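Local coordinates for protein ATP synthase epsilon chain (Caldalkalibacillus thermarum TA2.A1, PDB 5IK2) that forms the epsilon subunit of the F1 sector of a rotary, proton-transporting ATP synthase, binds ATP, and probably serves ATP production driven by the proton gradient, at residues H[96-99]-H[100-103]; H[121-124]-H[125-129]. The protein carries 2 engineered substitutions. One frame throughout, in Å; residues are numbered along the deposited sequence.

Contact 1. Residues H[96-99]-H[100-103]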
ATOM      1  N   ALA H  96      25.234 -52.604   4.864  1.00 38.08           N
ATOM      2  CA  ALA H  96      26.509 -52.528   5.581  1.00 37.41           C
ATOM      3  C   ALA H  96      27.282 -53.848   5.514  1.00 37.33           C
ATOM      4  O   ALA H  96      28.504 -53.841   5.349  1.00 37.32           O
ATOM      5  CB  ALA H  96      26.280 -52.124   7.029  1.00 37.35           C
ATOM      6  N   LYS H  97      26.571 -54.970   5.644  1.00 37.06           N
ATOM      7  CA  LYS H  97      27.179 -56.302   5.515  1.00 37.26           C
ATOM      8  C   LYS H  97      27.780 -56.501   4.122  1.00 37.33           C
ATOM      9  O   LYS H  97      28.950 -56.873   3.997  1.00 37.36           O
ATOM     10  CB  LYS H  97      26.149 -57.408   5.789  1.00 37.25           C
ATOM     11  CG  LYS H  97      26.729 -58.821   5.788  1.00 37.51           C
ATOM     12  CD  LYS H  97      25.653 -59.893   5.713  1.00 37.76           C
ATOM     13  CE  LYS H  97      26.241 -61.222   5.267  1.00 37.94           C
ATOM     14  NZ  LYS H  97      25.254 -62.332   5.340  1.00 38.48           N
ATOM     15  N   ALA H  98      26.969 -56.257   3.093  1.00 36.96           N
ATOM     16  CA  ALA H  98      27.389 -56.407   1.694  1.00 36.95           C
ATOM     17  C   ALA H  98      28.529 -55.458   1.307  1.00 36.92           C
ATOM     18  O   ALA H  98      29.384 -55.815   0.493  1.00 36.84           O
ATOM     19  CB  ALA H  98      26.200 -56.210   0.761  1.00 36.93           C
ATOM     20  N   ARG H  99      28.530 -54.257   1.885  1.00 37.01           N
ATOM     21  CA  ARG H  99      29.606 -53.285   1.688  1.00 37.46           C
ATOM     22  C   ARG H  99      30.935 -53.817   2.230  1.00 37.65           C
ATOM     23  O   ARG H  99      31.901 -53.971   1.479  1.00 37.62           O
ATOM     24  CB  ARG H  99      29.252 -51.956   2.376  1.00 37.61           C
ATOM     25  CG  ARG H  99      30.305 -50.853   2.275  1.00 37.85           C
ATOM     26  CD  ARG H  99      30.118 -49.802   3.361  1.00 38.03           C
ATOM     27  NE  ARG H  99      31.251 -48.880   3.436  1.00 38.17           N
ATOM     28  CZ  ARG H  99      31.399 -47.914   4.347  1.00 38.25           C
ATOM     29  NH1 ARG H  99      30.482 -47.713   5.294  1.00 38.17           N
ATOM     30  NH2 ARG H  99      32.479 -47.138   4.311  1.00 38.38           N
ATOM     31  N   HIS H 100      30.967 -54.104   3.528  1.00 37.72           N
ATOM     32  CA  HIS H 100      32.215 -54.434   4.224  1.00 38.05           C
ATOM     33  C   HIS H 100      32.786 -55.812   3.879  1.00 38.80           C
ATOM     34  O   HIS H 100      34.004 -55.967   3.844  1.00 38.71           O
ATOM     35  CB  HIS H 100      32.043 -54.290   5.742  1.00 37.59           C
ATOM     36  CG  HIS H 100      31.767 -52.885   6.182  1.00 37.28           C
ATOM     37  ND1 HIS H 100      32.576 -51.826   5.831  1.00 36.98           N
ATOM     38  CD2 HIS H 100      30.777 -52.363   6.943  1.00 37.00           C
ATOM     39  CE1 HIS H 100      32.095 -50.714   6.351  1.00 36.76           C
ATOM     40  NE2 HIS H 100      31.002 -51.011   7.032  1.00 36.68           N
ATOM     41  N   GLU H 101      31.927 -56.797   3.617  1.00 39.70           N
ATOM     42  CA  GLU H 101      32.391 -58.153   3.285  1.00 40.48           C
ATOM     43  C   GLU H 101      33.042 -58.240   1.896  1.00 41.29           C
ATOM     44  O   GLU H 101      34.017 -58.974   1.722  1.00 41.74           O
ATOM     45  CB  GLU H 101      31.259 -59.186   3.438  1.00 40.61           C
ATOM     46  CG  GLU H 101      30.246 -59.251   2.297  1.00 40.86           C
ATOM     47  CD  GLU H 101      29.019 -60.087   2.631  1.00 40.98           C
ATOM     48  OE1 GLU H 101      28.018 -59.987   1.892  1.00 41.18           O
ATOM     49  OE2 GLU H 101      29.050 -60.849   3.623  1.00 41.10           O
ATOM     50  N   THR H 102      32.510 -57.497   0.923  1.00 41.94           N
ATOM     51  CA  THR H 102      33.071 -57.471  -0.438  1.00 42.80           C
ATOM     52  C   THR H 102      34.397 -56.699  -0.511  1.00 43.30           C
ATOM     53  O   THR H 102      35.274 -57.057  -1.301  1.00 43.38           O
ATOM     54  CB  THR H 102      32.081 -56.882  -1.466  1.00 42.84           C
ATOM     55  OG1 THR H 102      31.689 -55.565  -1.066  1.00 43.71           O
ATOM     56  CG2 THR H 102      30.843 -57.769  -1.598  1.00 42.87           C
ATOM     57  N   ILE H 103      34.534 -55.650   0.303  1.00 43.87           N
ATOM     58  CA  ILE H 103      35.807 -54.927   0.454  1.00 44.25           C
ATOM     59  C   ILE H 103      36.848 -55.809   1.159  1.00 45.32           C
ATOM     60  O   ILE H 103      38.007 -55.854   0.742  1.00 45.45           O
ATOM     61  CB  ILE H 103      35.630 -53.591   1.228  1.00 43.51           C
ATOM     62  CG1 ILE H 103      34.763 -52.615   0.422  1.00 43.55           C
ATOM     63  CG2 ILE H 103      36.980 -52.937   1.529  1.00 43.39           C
ATOM     64  CD1 ILE H 103      34.235 -51.439   1.221  1.00 43.54           C
TER

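Contact 2. Residues H[121-124]-H[125-129]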
ATOM      1  N   LEU H 121      31.836 -55.088   9.759  1.00 38.55           N
ATOM      2  CA  LEU H 121      31.159 -56.299   9.273  1.00 38.28           C
ATOM      3  C   LEU H 121      30.560 -57.112  10.428  1.00 38.05           C
ATOM      4  O   LEU H 121      29.432 -57.598  10.325  1.00 38.15           O
ATOM      5  CB  LEU H 121      32.128 -57.174   8.463  1.00 38.15           C
ATOM      6  CG  LEU H 121      31.635 -58.530   7.941  1.00 38.03           C
ATOM      7  CD1 LEU H 121      30.388 -58.371   7.083  1.00 38.18           C
ATOM      8  CD2 LEU H 121      32.740 -59.228   7.162  1.00 37.89           C
ATOM      9  N   GLU H 122      31.323 -57.260  11.511  1.00 37.64           N
ATOM     10  CA  GLU H 122      30.851 -57.950  12.719  1.00 37.55           C
ATOM     11  C   GLU H 122      29.668 -57.239  13.383  1.00 37.51           C
ATOM     12  O   GLU H 122      28.760 -57.898  13.895  1.00 37.27           O
ATOM     13  CB  GLU H 122      31.991 -58.118  13.731  1.00 37.64           C
ATOM     14  CG  GLU H 122      32.992 -59.197  13.346  1.00 37.95           C
ATOM     15  CD  GLU H 122      34.244 -59.198  14.205  1.00 37.85           C
ATOM     16  OE1 GLU H 122      34.279 -58.506  15.245  1.00 38.21           O
ATOM     17  OE2 GLU H 122      35.201 -59.909  13.837  1.00 37.94           O
ATOM     18  N   ARG H 123      29.692 -55.905  13.379  1.00 37.42           N
ATOM     19  CA  ARG H 123      28.574 -55.091  13.869  1.00 37.54           C
ATOM     20  C   ARG H 123      27.299 -55.348  13.065  1.00 37.32           C
ATOM     21  O   ARG H 123      26.214 -55.456  13.638  1.00 37.14           O
ATOM     22  CB  ARG H 123      28.930 -53.601  13.809  1.00 38.14           C
ATOM     23  CG  ARG H 123      27.886 -52.662  14.397  1.00 38.83           C
ATOM     24  CD  ARG H 123      28.255 -51.207  14.159  1.00 39.70           C
ATOM     25  NE  ARG H 123      29.461 -50.812  14.888  1.00 40.69           N
ATOM     26  CZ  ARG H 123      30.023 -49.601  14.839  1.00 41.60           C
ATOM     27  NH1 ARG H 123      29.497 -48.630  14.089  1.00 41.98           N
ATOM     28  NH2 ARG H 123      31.122 -49.354  15.549  1.00 41.92           N
ATOM     29  N   ALA H 124      27.444 -55.441  11.743  1.00 37.18           N
ATOM     30  CA  ALA H 124      26.313 -55.667  10.840  1.00 37.09           C
ATOM     31  C   ALA H 124      25.703 -57.060  10.989  1.00 37.31           C
ATOM     32  O   ALA H 124      24.480 -57.190  11.057  1.00 37.73           O
ATOM     33  CB  ALA H 124      26.736 -55.436   9.396  1.00 37.26           C
ATOM     34  N   GLU H 125      26.550 -58.088  11.036  1.00 37.35           N
ATOM     35  CA  GLU H 125      26.086 -59.481  11.149  1.00 37.57           C
ATOM     36  C   GLU H 125      25.414 -59.782  12.495  1.00 37.26           C
ATOM     37  O   GLU H 125      24.422 -60.514  12.541  1.00 37.51           O
ATOM     38  CB  GLU H 125      27.232 -60.467  10.889  1.00 38.02           C
ATOM     39  CG  GLU H 125      27.686 -60.492   9.435  1.00 38.69           C
ATOM     40  CD  GLU H 125      28.759 -61.530   9.153  1.00 39.10           C
ATOM     41  OE1 GLU H 125      29.688 -61.685   9.977  1.00 39.12           O
ATOM     42  OE2 GLU H 125      28.679 -62.185   8.092  1.00 39.12           O
ATOM     43  N   VAL H 126      25.951 -59.217  13.576  1.00 36.67           N
ATOM     44  CA  VAL H 126      25.355 -59.362  14.913  1.00 36.50           C
ATOM     45  C   VAL H 126      23.995 -58.655  14.999  1.00 36.55           C
ATOM     46  O   VAL H 126      23.078 -59.167  15.642  1.00 36.50           O
ATOM     47  CB  VAL H 126      26.323 -58.869  16.019  1.00 36.24           C
ATOM     48  CG1 VAL H 126      25.633 -58.745  17.373  1.00 36.19           C
ATOM     49  CG2 VAL H 126      27.506 -59.820  16.131  1.00 36.17           C
ATOM     50  N   ARG H 127      23.872 -57.492  14.357  1.00 36.53           N
ATOM     51  CA  ARG H 127      22.579 -56.795  14.239  1.00 36.50           C
ATOM     52  C   ARG H 127      21.520 -57.622  13.496  1.00 37.40           C
ATOM     53  O   ARG H 127      20.340 -57.580  13.851  1.00 37.74           O
ATOM     54  CB  ARG H 127      22.750 -55.427  13.559  1.00 35.85           C
ATOM     55  CG  ARG H 127      23.244 -54.336  14.495  1.00 35.37           C
ATOM     56  CD  ARG H 127      23.605 -53.076  13.731  1.00 34.81           C
ATOM     57  NE  ARG H 127      23.922 -51.958  14.623  1.00 34.33           N
ATOM     58  CZ  ARG H 127      24.367 -50.764  14.228  1.00 33.87           C
ATOM     59  NH1 ARG H 127      24.564 -50.495  12.937  1.00 33.71           N
ATOM     60  NH2 ARG H 127      24.620 -49.824  15.134  1.00 33.74           N
ATOM     61  N   LEU H 128      21.948 -58.362  12.473  1.00 38.36           N
ATOM     62  CA  LEU H 128      21.060 -59.255  11.718  1.00 39.30           C
ATOM     63  C   LEU H 128      20.649 -60.498  12.517  1.00 39.95           C
ATOM     64  O   LEU H 128      19.495 -60.921  12.440  1.00 39.97           O
ATOM     65  CB  LEU H 128      21.708 -59.668  10.390  1.00 39.41           C
ATOM     66  CG  LEU H 128      21.911 -58.522   9.387  1.00 39.46           C
ATOM     67  CD1 LEU H 128      22.974 -58.875   8.356  1.00 39.41           C
ATOM     68  CD2 LEU H 128      20.603 -58.143   8.703  1.00 39.26           C
ATOM     69  N   GLN H 129      21.588 -61.076  13.270  1.00 41.02           N
ATOM     70  CA  GLN H 129      21.302 -62.221  14.156  1.00 42.29           C
ATOM     71  C   GLN H 129      20.232 -61.906  15.206  1.00 42.77           C
ATOM     72  O   GLN H 129      19.313 -62.699  15.420  1.00 42.83           O
ATOM     73  CB  GLN H 129      22.573 -62.692  14.880  1.00 42.98           C
ATOM     74  CG  GLN H 129      23.555 -63.480  14.025  1.00 43.47           C
ATOM     75  CD  GLN H 129      24.844 -63.806  14.768  1.00 44.06           C
ATOM     76  OE1 GLN H 129      24.827 -64.130  15.957  1.00 43.80           O
ATOM     77  NE2 GLN H 129      25.971 -63.724  14.064  1.00 44.14           N
TER

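Contact 1. Residues H[96-99]-H[100-103]
Arg99 and His100 run side by side from neighbouring positions of one helix and point the same way. Arg99 CD sits over a face of the imidazole in a CH-pi contact, 4.0 Å from the ring centroid, while His100 CE1 comes 3.5 Å from Arg99 CZ, over one face of the guanidinium. The planes are 32° apart, and CE1 lies offset toward the guanidinium's rim. Arg99 arrives there as an extended chain with CG opposite its backbone N (chi1 179°). On another side of the helix, Lys97 and Glu101, one turn apart, bring opposite charges near each other, with Lys97 NZ 4.4 Å from Glu101 OE2, beyond a salt bridge. Thr102 OG1 has Ala98 O at 2.8 Å and Arg99 O at 3.0 Å, its one proton assigned to neither. Helical i to i+4 hydrogen bonds, His100 N to Ala96 O and Glu101 N to Lys97 O, place both donors along the helix. His100 also meets the ring of His117 on helix 114-133; an alanine here would probably leave Arg99 CD without its aromatic face and open a gap between the helices. This is helix 90-104 of epsilon's C-terminal helical hairpin, where Arg99 belongs to the ATP-binding site, unoccupied in this chain.

Contact 2. Residues H[121-124]-H[125-129]
Arg123 and Arg127, one helical turn apart, lie side by side and point the same way. The touch is made by carbon: Arg123 CD stands over one face of the Arg127 guanidinium, 3.9 Å from Arg127 CZ and offset toward its rim. Arg123 bends at chi3 (-66°), leaving the guanidinium planes 55° apart and Arg123 NE 4.9 Å from Arg127 NH2. Both arginines belong to the ATP site seen for this protein, and their gathering is consistent with a pocket for an anionic ligand, here absent; Ala89 and Ala92 of that site are engineered. Arg127 NH2 forms a salt bridge with Glu83 OE2, another residue of the site, and Arg123 NE makes a weak hydrogen bond to Ser64 OG. The surrounding fold is the C-terminal helical hairpin of epsilon, whose helix 114-133 lies between helix 90-104 and the beta-sandwich. On the side turned to the partner helix, Leu121 CD1 crosses the glutamate side chain, near Glu125 CD at 4.1 Å and the methylene CG at 4.2 Å. Backbone hydrogen bonds of the alpha-helical i to i+4 kind join the halves, from Glu125 N, Val126 N, Arg127 N and Leu128 N to Leu121 O, Glu122 O, Arg123 O and Ala124 O respectively, at 3.0 to 3.2 Å.

The same helical repeat is put to different use according to its place in the hairpin. Contact 1 lies on helix 90-104, about 20 Å from the centre of the chain, and is largely a surface contact in which His100 alone is buried. Contact 2, on helix 114-133, is about 10 Å from that centre and partly buried, with Ala124 and Val126 enclosed. Their centres are 11 Å apart, and they touch directly where Leu121 packs against Lys97 and Glu101. Each contributes to the ATP site: one arginine lies against a histidine ring in contact 1, whereas in contact 2 two arginines lie side by side and touch Thr81 of strand 81-83.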